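Local coordinates for protein putative acetyltransferase (Nocardia farcinica, PDB 3D9W) that probably transfers acetyl groups to arylamines, acting as an arylamine N-acetyltransferase, at residues F139-L144 against L224-H228; Q181-D185 against I241-G247. One frame throughout, in Å; residues are numbered along the deposited sequence.

Interaction 1 (F139-L144 against L224-H228)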
ATOM      1  N   PHE A 139       1.661  -0.538   0.325  1.00 25.30           N
ATOM      2  CA  PHE A 139       2.891   0.109   0.762  1.00 24.85           C
ATOM      3  C   PHE A 139       3.284   1.240  -0.186  1.00 24.42           C
ATOM      4  O   PHE A 139       3.826   2.257   0.245  1.00 24.93           O
ATOM      5  CB  PHE A 139       4.045  -0.900   0.865  1.00 24.11           C
ATOM      6  CG  PHE A 139       5.271  -0.347   1.567  1.00 22.90           C
ATOM      7  CD1 PHE A 139       5.271  -0.137   2.946  1.00 22.33           C
ATOM      8  CD2 PHE A 139       6.406   0.009   0.840  1.00 23.29           C
ATOM      9  CE1 PHE A 139       6.384   0.419   3.590  1.00 21.37           C
ATOM     10  CE2 PHE A 139       7.526   0.568   1.475  1.00 22.31           C
ATOM     11  CZ  PHE A 139       7.510   0.772   2.854  1.00 20.83           C
ATOM     12  N   GLY A 140       3.018   1.057  -1.478  1.00 22.74           N
ATOM     13  CA  GLY A 140       3.358   2.080  -2.444  1.00 21.55           C
ATOM     14  C   GLY A 140       4.571   1.705  -3.258  1.00 21.65           C
ATOM     15  O   GLY A 140       4.872   2.355  -4.249  1.00 23.12           O
ATOM     16  N   ARG A 141       5.269   0.655  -2.835  1.00 20.82           N
ATOM     17  CA  ARG A 141       6.458   0.178  -3.527  1.00 19.69           C
ATOM     18  C   ARG A 141       6.384  -1.340  -3.672  1.00 20.47           C
ATOM     19  O   ARG A 141       7.361  -2.051  -3.433  1.00 20.46           O
ATOM     20  CB  ARG A 141       7.709   0.566  -2.739  1.00 19.86           C
ATOM     21  CG  ARG A 141       9.043   0.248  -3.421  1.00 19.53           C
ATOM     22  CD  ARG A 141      10.179   0.771  -2.565  1.00 22.43           C
ATOM     23  NE  ARG A 141      11.509   0.566  -3.131  1.00 22.80           N
ATOM     24  CZ  ARG A 141      12.112  -0.614  -3.235  1.00 22.97           C
ATOM     25  NH1 ARG A 141      11.510  -1.725  -2.821  1.00 20.29           N
ATOM     26  NH2 ARG A 141      13.339  -0.670  -3.728  1.00 23.14           N
ATOM     27  N   GLY A 142       5.219  -1.836  -4.069  1.00 19.68           N
ATOM     28  CA  GLY A 142       5.056  -3.262  -4.219  1.00 18.40           C
ATOM     29  C   GLY A 142       5.176  -3.906  -2.860  1.00 19.14           C
ATOM     30  O   GLY A 142       4.937  -3.247  -1.853  1.00 18.88           O
ATOM     31  N   PRO A 143       5.558  -5.188  -2.787  1.00 19.58           N
ATOM     32  CA  PRO A 143       5.891  -6.088  -3.893  1.00 18.99           C
ATOM     33  C   PRO A 143       4.762  -6.259  -4.898  1.00 19.33           C
ATOM     34  O   PRO A 143       3.599  -6.301  -4.516  1.00 18.51           O
ATOM     35  CB  PRO A 143       6.207  -7.390  -3.177  1.00 19.11           C
ATOM     36  CG  PRO A 143       6.783  -6.932  -1.921  1.00 19.40           C
ATOM     37  CD  PRO A 143       5.832  -5.849  -1.504  1.00 18.70           C
ATOM     38  N   LEU A 144       5.111  -6.370  -6.178  1.00 20.61           N
ATOM     39  CA  LEU A 144       4.108  -6.548  -7.233  1.00 20.67           C
ATOM     40  C   LEU A 144       3.649  -7.999  -7.425  1.00 20.48           C
ATOM     41  O   LEU A 144       3.025  -8.329  -8.427  1.00 20.56           O
ATOM     42  CB  LEU A 144       4.616  -5.972  -8.559  1.00 19.11           C
ATOM     43  CG  LEU A 144       6.041  -6.289  -9.005  1.00 18.04           C
ATOM     44  CD1 LEU A 144       6.183  -7.779  -9.283  1.00 17.59           C
ATOM     45  CD2 LEU A 144       6.363  -5.471 -10.248  1.00 15.87           C
ATOM     46  N   LEU A 224       3.712  11.065  -2.175  1.00 22.49           N
ATOM     47  CA  LEU A 224       3.160  10.271  -3.263  1.00 21.05           C
ATOM     48  C   LEU A 224       4.122   9.226  -3.822  1.00 21.24           C
ATOM     49  O   LEU A 224       5.328   9.457  -3.953  1.00 21.66           O
ATOM     50  CB  LEU A 224       2.738  11.195  -4.407  1.00 20.65           C
ATOM     51  CG  LEU A 224       2.035  12.499  -4.034  1.00 19.61           C
ATOM     52  CD1 LEU A 224       1.774  13.324  -5.281  1.00 17.30           C
ATOM     53  CD2 LEU A 224       0.742  12.183  -3.311  1.00 19.31           C
ATOM     54  N   GLN A 225       3.578   8.066  -4.149  1.00 19.40           N
ATOM     55  CA  GLN A 225       4.380   7.026  -4.742  1.00 18.65           C
ATOM     56  C   GLN A 225       3.588   6.505  -5.924  1.00 19.92           C
ATOM     57  O   GLN A 225       2.360   6.564  -5.934  1.00 19.98           O
ATOM     58  CB  GLN A 225       4.629   5.886  -3.764  1.00 18.43           C
ATOM     59  CG  GLN A 225       5.317   6.279  -2.496  1.00 17.83           C
ATOM     60  CD  GLN A 225       5.563   5.085  -1.613  1.00 18.81           C
ATOM     61  OE1 GLN A 225       6.434   4.259  -1.892  1.00 19.38           O
ATOM     62  NE2 GLN A 225       4.781   4.973  -0.546  1.00 16.11           N
ATOM     63  N   ARG A 226       4.299   6.036  -6.939  1.00 19.38           N
ATOM     64  CA  ARG A 226       3.675   5.459  -8.116  1.00 19.07           C
ATOM     65  C   ARG A 226       4.587   4.281  -8.372  1.00 19.65           C
ATOM     66  O   ARG A 226       5.808   4.438  -8.427  1.00 19.12           O
ATOM     67  CB  ARG A 226       3.700   6.430  -9.296  1.00 18.38           C
ATOM     68  CG  ARG A 226       2.947   5.919 -10.506  1.00 16.74           C
ATOM     69  CD  ARG A 226       1.485   5.717 -10.180  1.00 17.21           C
ATOM     70  NE  ARG A 226       0.719   5.374 -11.371  1.00 19.36           N
ATOM     71  CZ  ARG A 226       0.541   4.140 -11.827  1.00 18.62           C
ATOM     72  NH1 ARG A 226       1.065   3.106 -11.187  1.00 18.50           N
ATOM     73  NH2 ARG A 226      -0.145   3.941 -12.940  1.00 17.96           N
ATOM     74  N   PHE A 227       4.016   3.094  -8.502  1.00 19.53           N
ATOM     75  CA  PHE A 227       4.858   1.927  -8.698  1.00 19.79           C
ATOM     76  C   PHE A 227       4.701   1.222 -10.038  1.00 20.82           C
ATOM     77  O   PHE A 227       3.594   0.881 -10.459  1.00 21.74           O
ATOM     78  CB  PHE A 227       4.629   0.937  -7.559  1.00 16.69           C
ATOM     79  CG  PHE A 227       5.601  -0.188  -7.544  1.00 15.09           C
ATOM     80  CD1 PHE A 227       6.960   0.063  -7.439  1.00 13.01           C
ATOM     81  CD2 PHE A 227       5.163  -1.506  -7.661  1.00 14.27           C
ATOM     82  CE1 PHE A 227       7.874  -0.977  -7.456  1.00 13.07           C
ATOM     83  CE2 PHE A 227       6.071  -2.555  -7.680  1.00 12.89           C
ATOM     84  CZ  PHE A 227       7.432  -2.289  -7.579  1.00 13.25           C
ATOM     85  N   HIS A 228       5.832   1.017 -10.701  1.00 20.45           N
ATOM     86  CA  HIS A 228       5.863   0.342 -11.987  1.00 21.91           C
ATOM     87  C   HIS A 228       6.696  -0.936 -11.843  1.00 22.73           C
ATOM     88  O   HIS A 228       7.421  -1.100 -10.856  1.00 23.00           O
ATOM     89  CB  HIS A 228       6.449   1.273 -13.055  1.00 21.33           C
ATOM     90  CG  HIS A 228       5.625   2.506 -13.299  1.00 22.06           C
ATOM     91  ND1 HIS A 228       4.340   2.457 -13.797  1.00 20.20           N
ATOM     92  CD2 HIS A 228       5.902   3.818 -13.106  1.00 21.51           C
ATOM     93  CE1 HIS A 228       3.863   3.684 -13.902  1.00 20.61           C
ATOM     94  NE2 HIS A 228       4.791   4.530 -13.490  1.00 21.12           N
TER
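Phe-227 packs one ring face against the backbone of the loop 139-144: its CD1 is 3.9 Å from Arg-141 CA and its CD2 3.6 Å from Gly-142 N. Leu-144 closes the ring from near its plane, with CB 3.8 Å from Phe-227 CE2, and Gly-140 O is 3.6 Å from Phe-227 CB. So close an approach depends on two glycines. A CB on Gly-142 would clash with the ring, and one on Gly-140, which has a positive phi, would strike both Gln-225 NE2 and the preceding carbonyl. The peptide before Pro-143 is cis, and beyond it Leu-144 points its CA-to-CB bond toward the strand. The polar tie lies two residues earlier in the strand, where Gln-225 NE2 donates to Phe-139 O at 3.0 Å. Its other amide atom, OE1, is bound by His-232; Gly-140 O, 3.4 Å from Gln-225 OE1, is also an acceptor, so the two do not bond each other. The Arg-141 side chain, whose CB still touches Gln-225 OE1, extends to a salt bridge with Glu-243, while Arg-190 binds the carbonyls of Arg-141 and Gly-142. Phe-139 and Gly-140 end the family's DVGFG sequence, whose aspartate belongs in relatives to the Cys-His-Asp triad. The loop comes from the barrel sheet and strand 223-227 edges the lid sheet: a buried seam between the β-barrel domain and α/β lid of the arylamine N-acetyltransferase fold.

Interaction 2 (Q181-D185 against I241-G247)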
ATOM      1  N   GLN A 181      13.990  -5.150   2.016  1.00 21.04           N
ATOM      2  CA  GLN A 181      13.988  -4.746   0.616  1.00 20.87           C
ATOM      3  C   GLN A 181      15.327  -4.121   0.284  1.00 21.58           C
ATOM      4  O   GLN A 181      15.961  -3.544   1.157  1.00 22.03           O
ATOM      5  CB  GLN A 181      12.892  -3.716   0.357  1.00 20.20           C
ATOM      6  CG  GLN A 181      13.090  -2.431   1.133  1.00 20.92           C
ATOM      7  CD  GLN A 181      12.238  -1.292   0.619  1.00 20.64           C
ATOM      8  OE1 GLN A 181      11.036  -1.440   0.431  1.00 20.17           O
ATOM      9  NE2 GLN A 181      12.860  -0.141   0.399  1.00 21.32           N
ATOM     10  N   PHE A 182      15.756  -4.244  -0.972  1.00 23.51           N
ATOM     11  CA  PHE A 182      17.017  -3.657  -1.428  1.00 24.27           C
ATOM     12  C   PHE A 182      16.682  -2.355  -2.143  1.00 25.63           C
ATOM     13  O   PHE A 182      15.818  -2.333  -3.016  1.00 26.29           O
ATOM     14  CB  PHE A 182      17.743  -4.593  -2.394  1.00 23.41           C
ATOM     15  CG  PHE A 182      19.141  -4.156  -2.710  1.00 23.77           C
ATOM     16  CD1 PHE A 182      20.166  -4.322  -1.779  1.00 23.15           C
ATOM     17  CD2 PHE A 182      19.427  -3.520  -3.914  1.00 24.45           C
ATOM     18  CE1 PHE A 182      21.454  -3.854  -2.043  1.00 23.53           C
ATOM     19  CE2 PHE A 182      20.718  -3.046  -4.193  1.00 24.82           C
ATOM     20  CZ  PHE A 182      21.733  -3.213  -3.251  1.00 24.07           C
ATOM     21  N   GLY A 183      17.361  -1.270  -1.777  1.00 26.98           N
ATOM     22  CA  GLY A 183      17.075   0.014  -2.392  1.00 27.55           C
ATOM     23  C   GLY A 183      18.155   1.079  -2.295  1.00 28.59           C
ATOM     24  O   GLY A 183      19.312   0.786  -2.000  1.00 28.77           O
ATOM     25  N   ARG A 184      17.758   2.324  -2.544  1.00 28.88           N
ATOM     26  CA  ARG A 184      18.659   3.477  -2.539  1.00 29.83           C
ATOM     27  C   ARG A 184      19.801   3.457  -1.536  1.00 29.32           C
ATOM     28  O   ARG A 184      20.878   3.996  -1.815  1.00 28.79           O
ATOM     29  CB  ARG A 184      17.871   4.766  -2.335  1.00 31.36           C
ATOM     30  CG  ARG A 184      16.681   4.935  -3.263  1.00 34.97           C
ATOM     31  CD  ARG A 184      16.629   6.380  -3.743  1.00 37.38           C
ATOM     32  NE  ARG A 184      17.030   7.322  -2.691  1.00 36.67           N
ATOM     33  CZ  ARG A 184      16.250   7.706  -1.684  1.00 35.94           C
ATOM     34  NH1 ARG A 184      15.008   7.240  -1.576  1.00 33.41           N
ATOM     35  NH2 ARG A 184      16.722   8.559  -0.781  1.00 36.46           N
ATOM     36  N   ASP A 185      19.571   2.859  -0.368  1.00 29.52           N
ATOM     37  CA  ASP A 185      20.614   2.788   0.658  1.00 28.61           C
ATOM     38  C   ASP A 185      21.047   1.355   0.950  1.00 25.79           C
ATOM     39  O   ASP A 185      21.489   1.049   2.052  1.00 25.07           O
ATOM     40  CB  ASP A 185      20.133   3.442   1.954  1.00 31.20           C
ATOM     41  CG  ASP A 185      21.231   4.236   2.649  1.00 35.18           C
ATOM     42  OD1 ASP A 185      22.319   3.677   2.927  1.00 35.31           O
ATOM     43  OD2 ASP A 185      20.999   5.437   2.912  1.00 39.22           O
ATOM     44  N   ILE A 241      11.828  11.459  -6.321  1.00 24.63           N
ATOM     45  CA  ILE A 241      12.741  10.347  -6.477  1.00 24.72           C
ATOM     46  C   ILE A 241      12.200   9.296  -7.416  1.00 25.24           C
ATOM     47  O   ILE A 241      11.004   9.016  -7.436  1.00 25.11           O
ATOM     48  CB  ILE A 241      12.993   9.642  -5.149  1.00 25.90           C
ATOM     49  CG1 ILE A 241      13.066  10.668  -4.018  1.00 27.77           C
ATOM     50  CG2 ILE A 241      14.277   8.822  -5.244  1.00 25.92           C
ATOM     51  CD1 ILE A 241      13.069  10.047  -2.635  1.00 28.62           C
ATOM     52  N   THR A 242      13.100   8.721  -8.198  1.00 25.74           N
ATOM     53  CA  THR A 242      12.752   7.651  -9.111  1.00 25.00           C
ATOM     54  C   THR A 242      13.806   6.588  -8.809  1.00 25.76           C
ATOM     55  O   THR A 242      14.999   6.860  -8.868  1.00 25.09           O
ATOM     56  CB  THR A 242      12.838   8.090 -10.577  1.00 24.18           C
ATOM     57  OG1 THR A 242      11.913   9.157 -10.816  1.00 21.16           O
ATOM     58  CG2 THR A 242      12.494   6.927 -11.481  1.00 23.52           C
ATOM     59  N   GLU A 243      13.359   5.387  -8.462  1.00 26.76           N
ATOM     60  CA  GLU A 243      14.248   4.291  -8.111  1.00 28.05           C
ATOM     61  C   GLU A 243      14.044   3.121  -9.060  1.00 28.19           C
ATOM     62  O   GLU A 243      12.958   2.952  -9.606  1.00 27.93           O
ATOM     63  CB  GLU A 243      13.932   3.840  -6.691  1.00 29.58           C
ATOM     64  CG  GLU A 243      15.020   3.060  -6.015  1.00 33.57           C
ATOM     65  CD  GLU A 243      14.567   2.494  -4.684  1.00 36.52           C
ATOM     66  OE1 GLU A 243      13.724   3.147  -4.018  1.00 37.92           O
ATOM     67  OE2 GLU A 243      15.063   1.404  -4.308  1.00 36.64           O
ATOM     68  N   ARG A 244      15.087   2.315  -9.247  1.00 28.94           N
ATOM     69  CA  ARG A 244      15.021   1.141 -10.123  1.00 29.25           C
ATOM     70  C   ARG A 244      15.415  -0.121  -9.361  1.00 29.06           C
ATOM     71  O   ARG A 244      16.074  -0.044  -8.328  1.00 29.31           O
ATOM     72  CB  ARG A 244      15.905   1.361 -11.347  1.00 30.16           C
ATOM     73  CG  ARG A 244      15.411   2.535 -12.182  1.00 34.10           C
ATOM     74  CD  ARG A 244      16.234   2.768 -13.432  1.00 37.35           C
ATOM     75  NE  ARG A 244      17.504   3.444 -13.166  1.00 41.24           N
ATOM     76  CZ  ARG A 244      17.618   4.680 -12.670  1.00 43.47           C
ATOM     77  NH1 ARG A 244      16.529   5.389 -12.376  1.00 43.25           N
ATOM     78  NH2 ARG A 244      18.824   5.213 -12.482  1.00 44.02           N
ATOM     79  N   PRO A 245      15.017  -1.303  -9.860  1.00 29.14           N
ATOM     80  CA  PRO A 245      15.323  -2.585  -9.205  1.00 28.98           C
ATOM     81  C   PRO A 245      16.794  -2.894  -8.881  1.00 29.66           C
ATOM     82  O   PRO A 245      17.071  -3.701  -8.008  1.00 30.80           O
ATOM     83  CB  PRO A 245      14.711  -3.613 -10.159  1.00 28.44           C
ATOM     84  CG  PRO A 245      13.603  -2.852 -10.828  1.00 27.69           C
ATOM     85  CD  PRO A 245      14.271  -1.532 -11.109  1.00 28.58           C
ATOM     86  N   ASP A 246      17.732  -2.260  -9.576  1.00 30.48           N
ATOM     87  CA  ASP A 246      19.150  -2.498  -9.313  1.00 30.24           C
ATOM     88  C   ASP A 246      19.636  -1.563  -8.201  1.00 29.67           C
ATOM     89  O   ASP A 246      20.834  -1.427  -7.953  1.00 28.55           O
ATOM     90  CB  ASP A 246      19.973  -2.263 -10.582  1.00 30.19           C
ATOM     91  CG  ASP A 246      20.081  -0.796 -10.940  1.00 30.80           C
ATOM     92  OD1 ASP A 246      19.237  -0.004 -10.471  1.00 32.67           O
ATOM     93  OD2 ASP A 246      21.007  -0.430 -11.695  1.00 32.79           O
ATOM     94  N   GLY A 247      18.692  -0.901  -7.550  1.00 29.21           N
ATOM     95  CA  GLY A 247      19.047  -0.005  -6.472  1.00 29.75           C
ATOM     96  C   GLY A 247      19.373   1.413  -6.892  1.00 29.40           C
ATOM     97  O   GLY A 247      19.159   2.339  -6.114  1.00 29.00           O
TER
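The one polar bond between these segments is weak: Arg-184 N donates to Glu-243 OE2 over 3.3 Å, at an N-H...O angle of 135°. The same carboxylate oxygen has a stronger partner in Arg-141, with which it forms a salt bridge, so the backbone amide is a second, weaker donor to an oxygen already paired. Close packing surrounds it. Glu-243 OE2 lies only 3.1 Å from Gly-183 CA, where a CB would collide with it, and Arg-184 CG rests 3.5 Å from Glu-243 CD, methylene against carboxylate. The long side chain of Arg-184 then runs back along the strand, placing its guanidinium face against Ile-241, with NH1 3.6 Å from CD1. The elements brought together belong to different sheets: strand 175-183 is part of the eight-stranded antiparallel barrel of the arylamine N-acetyltransferase fold, whereas 239-243 is one arm of a hairpin, with 249-253, in the lid sheet. That hairpin reverses through a type I turn from Arg-244 to Gly-247, closed by Gly-247 N to Arg-244 O at 2.9 Å. Contacts with the turn are looser and mostly to backbone. Phe-182 CE2 is 4.1 Å from Asp-246 O, which sits near the plane of the ring, and 4.2 Å from Gly-247 CA. Gly-247 O comes within 3.8 Å of Arg-184 CA, and the alpha carbons of Gly-183 and Gly-247 pass 4.5 Å apart. At the positive phi of Gly-247 a CB would hit both the Phe-182 ring and the preceding carbonyl.

Both contacts join the barrel to the four-stranded sheet, at different depths: interaction 1 is buried, with its centre about 7 Å from that of the chain, while interaction 2 lies about 17 Å out and includes exposed residues. They meet different strands of that sheet, 223-227 at its edge and 239-243 within it. Interaction 1 relies on an aromatic ring against backbone and a side-chain amide hydrogen bond to a backbone carbonyl; interaction 2 on a carboxylate, a weak bond and an arginine lying over an aliphatic group. Arg-141 spans them: its NH2 is 2.8 Å from Glu-243 OE2 in a salt bridge and 3.1 Å from Phe-182 O, a probable, weak hydrogen bond.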